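Phosphoheptose isomerase (Neisseria gonorrhoeae, PDB 5I01) probably catalyses, as a zinc-dependent homotetramer, the isomerization of sedoheptulose 7-phosphate to D-glycero-D-manno-heptose 7-phosphate, the first step of heptose biosynthesis. Local coordinates at residues A[52-57]-A[128-133]. The protein carries 1 engineered substitution. Numbering follows the deposited sequence.
Sequences CGNGGS and ANVIEA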
# COMPACT_ATOMS: atom_id res chain seq x y z
N CYS A 52 5.94 0.10 -12.95
CA CYS A 52 5.94 1.34 -12.18
C CYS A 52 5.26 2.51 -12.90
O CYS A 52 5.10 2.51 -14.12
CB CYS A 52 7.37 1.72 -11.80
SG CYS A 52 8.34 2.38 -13.16
N GLY A 53 4.88 3.52 -12.11
CA GLY A 53 4.18 4.69 -12.61
C GLY A 53 3.71 5.57 -11.46
O GLY A 53 3.79 5.14 -10.31
N ASN A 54 3.25 6.79 -11.78
CA ASN A 54 2.75 7.75 -10.77
C ASN A 54 1.25 8.01 -10.85
O ASN A 54 0.67 7.98 -11.94
CB ASN A 54 3.47 9.11 -10.91
CG ASN A 54 4.96 9.01 -10.63
OD1 ASN A 54 5.37 8.59 -9.55
ND2 ASN A 54 5.78 9.40 -11.60
N GLY A 55 0.62 8.31 -9.71
CA GLY A 55 -0.79 8.73 -9.68
C GLY A 55 -1.74 7.63 -10.13
O GLY A 55 -1.72 6.52 -9.60
N GLY A 56 -2.55 7.94 -11.14
CA GLY A 56 -3.40 6.92 -11.77
C GLY A 56 -2.60 5.78 -12.37
O GLY A 56 -3.08 4.65 -12.45
N SER A 57 -1.37 6.06 -12.78
CA SER A 57 -0.50 5.02 -13.33
C SER A 57 0.08 4.10 -12.27
O SER A 57 0.52 2.99 -12.61
CB SER A 57 0.62 5.65 -14.13
OG SER A 57 0.10 6.55 -15.09
N ALA A 128 10.09 11.94 -14.26
CA ALA A 128 11.49 11.83 -13.83
C ALA A 128 11.84 10.48 -13.19
O ALA A 128 12.87 9.88 -13.55
CB ALA A 128 11.84 12.97 -12.88
N ASN A 129 10.99 10.00 -12.28
CA ASN A 129 11.26 8.69 -11.64
C ASN A 129 11.10 7.48 -12.56
O ASN A 129 11.81 6.49 -12.39
CB ASN A 129 10.51 8.48 -10.31
CG ASN A 129 9.01 8.64 -10.44
OD1 ASN A 129 8.46 8.76 -11.54
ND2 ASN A 129 8.33 8.63 -9.30
N VAL A 130 10.21 7.57 -13.54
CA VAL A 130 10.07 6.53 -14.57
C VAL A 130 11.25 6.53 -15.56
O VAL A 130 11.70 5.47 -15.98
CB VAL A 130 8.75 6.62 -15.35
CG1 VAL A 130 8.61 5.45 -16.33
CG2 VAL A 130 7.57 6.67 -14.37
N ILE A 131 11.75 7.72 -15.92
CA ILE A 131 12.99 7.85 -16.72
C ILE A 131 14.20 7.20 -16.03
O ILE A 131 14.91 6.39 -16.65
CB ILE A 131 13.33 9.35 -17.02
CG1 ILE A 131 12.30 9.95 -18.01
CG2 ILE A 131 14.77 9.51 -17.55
CD1 ILE A 131 12.33 11.48 -18.06
N GLU A 132 14.44 7.55 -14.76
CA GLU A 132 15.55 6.94 -14.01
C GLU A 132 15.41 5.41 -13.91
O GLU A 132 16.42 4.70 -13.96
CB GLU A 132 15.70 7.59 -12.62
CG GLU A 132 16.49 8.90 -12.61
CD GLU A 132 18.01 8.69 -12.69
OE1 GLU A 132 18.60 8.07 -11.76
OE2 GLU A 132 18.63 9.16 -13.66
N ALA A 133 14.17 4.92 -13.80
CA ALA A 133 13.89 3.47 -13.83
C ALA A 133 14.27 2.80 -15.16
O ALA A 133 14.77 1.68 -15.15
CB ALA A 133 12.43 3.20 -13.50
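The amides of Asn-54 and Asn-129 meet tip to tip and nearly coplanar, their planes 19° apart. On one side of the pair, CG2 of Val-130 lies 4.3 Å from ND2 of Asn-54. Thr-92 of a second subunit packs on Asn-54, and its Asn-96 on Asn-129. The setting is the parallel sheet of the alpha/beta SIS fold: the loop between strand 49-52 and helix 56-69 faces the N-terminal part of helix 128-139.

Two hydrogen bonds close a cyclic amide pair. ND2 of Asn-54 gives the shorter one, 2.8 Å to OD1 of Asn-129. ND2 of Asn-129 returns the other, 3.0 Å to OD1 of Asn-54, with an N-H...O angle of 168°. Both donors lie on an in-plane lone pair, so the two bonds together fix the rotation of each amide. With CG between its backbone N and carbonyl carbon (chi1 56°), Asn-129 holds its amide toward Asn-54.

Asn-54, Gly-55 and Gly-56 are predicted to bind substrate. The pair links this loop to helix 128-139 and uses both OD1 and ND2 of Asn-54. Gly-55 is the N-cap of helix 56-69. Its N is hydrogen-bonded to OG1 of Thr-92 and its O to OG of Ser-89, both of the second subunit.

Beyond the amides, toward strand 49-52, the contact is apolar. CA of Gly-53 faces Val-130 CG2 at 4.3 Å. At the strand end, SG of Cys-52 rests 4.2 Å from CB of Ala-133 and 4.4 Å from CG1 of Val-130.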